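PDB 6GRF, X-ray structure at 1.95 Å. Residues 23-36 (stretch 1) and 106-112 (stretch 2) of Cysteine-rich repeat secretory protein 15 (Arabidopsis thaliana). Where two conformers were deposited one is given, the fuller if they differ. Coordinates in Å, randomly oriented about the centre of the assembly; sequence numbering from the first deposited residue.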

# COMPACT_ATOMS: atom_id res chain seq x y z
N PRO A 23 -21.77 17.86 -0.37
CA PRO A 23 -21.83 16.63 -1.16
C PRO A 23 -20.56 15.76 -1.08
O PRO A 23 -20.68 14.55 -1.06
CB PRO A 23 -22.04 17.16 -2.59
CG PRO A 23 -22.82 18.44 -2.39
CD PRO A 23 -22.26 19.03 -1.12
N PHE A 24 -19.38 16.37 -1.01
CA PHE A 24 -18.16 15.60 -0.89
C PHE A 24 -18.16 14.80 0.42
O PHE A 24 -17.77 13.62 0.40
CB PHE A 24 -16.90 16.46 -1.01
CG PHE A 24 -15.66 15.61 -0.88
CD1 PHE A 24 -15.07 15.39 0.35
CD2 PHE A 24 -15.14 14.95 -1.99
CE1 PHE A 24 -13.96 14.57 0.47
CE2 PHE A 24 -14.02 14.15 -1.87
CZ PHE A 24 -13.43 13.95 -0.64
N GLU A 25 -18.56 15.40 1.54
CA GLU A 25 -18.60 14.68 2.81
C GLU A 25 -19.50 13.44 2.65
O GLU A 25 -19.12 12.34 3.08
CB GLU A 25 -19.09 15.55 3.98
CG GLU A 25 -19.00 14.85 5.33
CD GLU A 25 -19.34 15.67 6.56
OE1 GLU A 25 -20.27 16.50 6.49
OE2 GLU A 25 -18.69 15.48 7.61
N SER A 26 -20.67 13.62 2.04
CA SER A 26 -21.63 12.54 1.78
C SER A 26 -21.00 11.45 0.90
O SER A 26 -21.19 10.26 1.15
CB SER A 26 -22.88 13.06 1.11
OG SER A 26 -23.59 13.92 1.98
N ASN A 27 -20.29 11.88 -0.14
CA ASN A 27 -19.70 10.99 -1.12
C ASN A 27 -18.59 10.15 -0.46
O ASN A 27 -18.45 8.95 -0.73
CB ASN A 27 -19.22 11.76 -2.36
CG ASN A 27 -20.37 12.24 -3.23
OD1 ASN A 27 -21.49 11.76 -3.10
ND2 ASN A 27 -20.09 13.16 -4.14
N ARG A 28 -17.81 10.80 0.41
CA ARG A 28 -16.78 10.15 1.19
C ARG A 28 -17.40 9.09 2.10
O ARG A 28 -16.91 7.98 2.12
CB ARG A 28 -15.99 11.18 2.00
CG ARG A 28 -14.89 10.60 2.86
CD ARG A 28 -14.17 11.69 3.62
NE ARG A 28 -13.29 11.13 4.63
CZ ARG A 28 -13.72 10.62 5.78
NH1 ARG A 28 -15.01 10.66 6.06
NH2 ARG A 28 -12.85 10.07 6.62
N ASP A 29 -18.48 9.42 2.81
CA ASP A 29 -19.11 8.45 3.73
C ASP A 29 -19.58 7.23 2.94
O ASP A 29 -19.41 6.10 3.39
CB ASP A 29 -20.33 9.02 4.48
CG ASP A 29 -20.01 9.98 5.61
OD1 ASP A 29 -18.84 10.02 6.03
OD2 ASP A 29 -20.95 10.67 6.07
N THR A 30 -20.23 7.48 1.80
CA THR A 30 -20.78 6.44 0.94
C THR A 30 -19.66 5.52 0.47
O THR A 30 -19.81 4.29 0.47
CB THR A 30 -21.51 7.06 -0.26
OG1 THR A 30 -22.62 7.79 0.25
CG2 THR A 30 -21.98 6.04 -1.27
N PHE A 31 -18.55 6.13 0.05
CA PHE A 31 -17.37 5.41 -0.35
C PHE A 31 -16.92 4.47 0.78
O PHE A 31 -16.78 3.29 0.56
CB PHE A 31 -16.24 6.36 -0.72
CG PHE A 31 -14.89 5.70 -0.75
CD1 PHE A 31 -14.54 4.86 -1.79
CD2 PHE A 31 -13.97 5.90 0.27
CE1 PHE A 31 -13.30 4.24 -1.81
CE2 PHE A 31 -12.73 5.29 0.24
CZ PHE A 31 -12.40 4.46 -0.80
N LEU A 32 -16.70 5.01 1.99
CA LEU A 32 -16.14 4.23 3.11
C LEU A 32 -17.10 3.10 3.50
O LEU A 32 -16.69 1.99 3.77
CB LEU A 32 -15.85 5.14 4.31
CG LEU A 32 -14.73 6.16 4.10
CD1 LEU A 32 -14.63 7.09 5.29
CD2 LEU A 32 -13.39 5.48 3.84
N SER A 33 -18.40 3.40 3.49
CA SER A 33 -19.43 2.42 3.71
C SER A 33 -19.32 1.27 2.68
O SER A 33 -19.51 0.12 3.03
CB SER A 33 -20.77 3.09 3.67
OG SER A 33 -21.79 2.12 3.67
N SER A 34 -19.03 1.59 1.41
CA SER A 34 -18.92 0.60 0.31
C SER A 34 -17.69 -0.29 0.52
O SER A 34 -17.73 -1.47 0.20
CB SER A 34 -18.84 1.27 -1.04
OG SER A 34 -20.08 1.85 -1.39
N VAL A 35 -16.61 0.31 1.01
CA VAL A 35 -15.35 -0.37 1.25
C VAL A 35 -15.57 -1.48 2.27
O VAL A 35 -15.05 -2.56 2.10
CB VAL A 35 -14.27 0.64 1.68
CG1 VAL A 35 -13.14 -0.03 2.44
CG2 VAL A 35 -13.73 1.43 0.50
N VAL A 36 -16.35 -1.20 3.32
CA VAL A 36 -16.64 -2.16 4.37
C VAL A 36 -17.51 -3.29 3.79
O VAL A 36 -17.26 -4.46 4.04
CB VAL A 36 -17.31 -1.49 5.58
CG1 VAL A 36 -17.88 -2.52 6.55
CG2 VAL A 36 -16.35 -0.55 6.31
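Stretch 2, residues 106-112: FLRYETN

A single direct hydrogen bond links the two stretches, and the side-chain packing around it is largely apolar: Arg28 NE donates to Tyr109 OH at 2.9 Å with an N-H...O angle of 159°. The hydroxyl lies at the edge of the guanidinium, near its plane, as such a bond requires. Water 1 reinforces the pairing, accepting from Arg28 NH2 at 3.0 Å and lying 2.6 Å from Tyr109 OH.

Stretch 2 is extended from Phe106 to Glu110, with phi between -127° and -151°, and then leaves the strand at Thr111 (phi/psi -90/-12). Its strand runs nearly antiparallel to helix 23-36: the axes cross at 155° and approach to 10.5 Å, a gap filled by side chains. The CA register confirms the direction, pairing Phe24 with Thr111 (8.7 Å), Arg28 with Tyr109 (8.2 Å) and Val35 with Leu107 (8.7 Å).

The CA-to-CB bond of Tyr109 points toward the helix, whereas those of Arg108 and Glu110 point away; the latter two side chains join in a salt bridge, Arg108 NE to Glu110 OE1 at 3.1 Å. Phe31 CE2 packs 3.6 Å from Tyr109 CB, and Phe31 CZ reaches Arg108 O at 3.5 Å. Leu107 CD1 lies 3.9 Å from Val35 CG1, and Leu107 CD2 4.2 Å from Leu32 CD2. At the other end, Phe24 CE2 meets Thr111 CG2 at 3.4 Å.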

# COMPACT_ATOMS: atom_id res chain seq x y z
N PHE A 106 -4.48 -1.62 2.92
CA PHE A 106 -4.25 -0.31 2.42
C PHE A 106 -5.59 0.28 1.98
O PHE A 106 -6.38 -0.42 1.36
CB PHE A 106 -3.25 -0.38 1.27
CG PHE A 106 -3.02 0.91 0.53
CD1 PHE A 106 -2.31 1.94 1.12
CD2 PHE A 106 -3.48 1.08 -0.76
CE1 PHE A 106 -2.07 3.12 0.44
CE2 PHE A 106 -3.23 2.26 -1.45
CZ PHE A 106 -2.54 3.28 -0.85
N LEU A 107 -5.83 1.54 2.35
CA LEU A 107 -7.05 2.27 1.99
C LEU A 107 -6.66 3.64 1.43
O LEU A 107 -5.83 4.31 2.01
CB LEU A 107 -7.89 2.41 3.25
CG LEU A 107 -9.21 3.16 3.08
CD1 LEU A 107 -10.14 2.40 2.13
CD2 LEU A 107 -9.87 3.35 4.43
N ARG A 108 -7.30 4.04 0.33
CA ARG A 108 -6.98 5.31 -0.32
C ARG A 108 -8.24 5.92 -0.95
O ARG A 108 -9.03 5.22 -1.56
CB ARG A 108 -5.93 5.10 -1.41
CG ARG A 108 -5.42 6.38 -2.06
CD ARG A 108 -4.37 6.12 -3.12
NE ARG A 108 -3.92 7.35 -3.75
CZ ARG A 108 -3.20 7.41 -4.88
NH1 ARG A 108 -2.68 6.32 -5.40
NH2 ARG A 108 -3.03 8.58 -5.48
N TYR A 109 -8.35 7.24 -0.84
CA TYR A 109 -9.34 7.97 -1.60
C TYR A 109 -8.80 9.37 -1.93
O TYR A 109 -7.97 9.91 -1.22
CB TYR A 109 -10.66 8.03 -0.84
CG TYR A 109 -10.64 8.95 0.36
CD1 TYR A 109 -10.83 10.31 0.20
CD2 TYR A 109 -10.45 8.46 1.64
CE1 TYR A 109 -10.81 11.18 1.27
CE2 TYR A 109 -10.44 9.31 2.74
CZ TYR A 109 -10.60 10.68 2.55
OH TYR A 109 -10.60 11.56 3.58
N GLU A 110 -9.29 9.93 -3.04
CA GLU A 110 -8.97 11.28 -3.46
C GLU A 110 -10.14 11.86 -4.27
O GLU A 110 -11.07 11.13 -4.64
CB GLU A 110 -7.72 11.33 -4.35
CG GLU A 110 -6.73 10.21 -4.13
CD GLU A 110 -5.31 10.68 -3.92
OE1 GLU A 110 -4.69 10.25 -2.91
OE2 GLU A 110 -4.83 11.46 -4.77
N THR A 111 -10.02 13.15 -4.61
CA THR A 111 -10.96 13.89 -5.45
C THR A 111 -10.56 13.78 -6.92
O THR A 111 -11.31 14.20 -7.79
CB THR A 111 -10.99 15.37 -5.07
OG1 THR A 111 -9.68 15.90 -5.23
CG2 THR A 111 -11.47 15.62 -3.66
N ASN A 112 -9.36 13.28 -7.21
CA ASN A 112 -8.88 13.10 -8.59
C ASN A 112 -8.91 11.61 -8.93
O ASN A 112 -8.71 10.76 -8.06
CB ASN A 112 -7.47 13.66 -8.83
CG ASN A 112 -7.08 14.78 -7.88
OD1 ASN A 112 -7.58 15.90 -7.99
ND2 ASN A 112 -6.20 14.47 -6.94
O HOH W 1 -9.98 10.36 5.80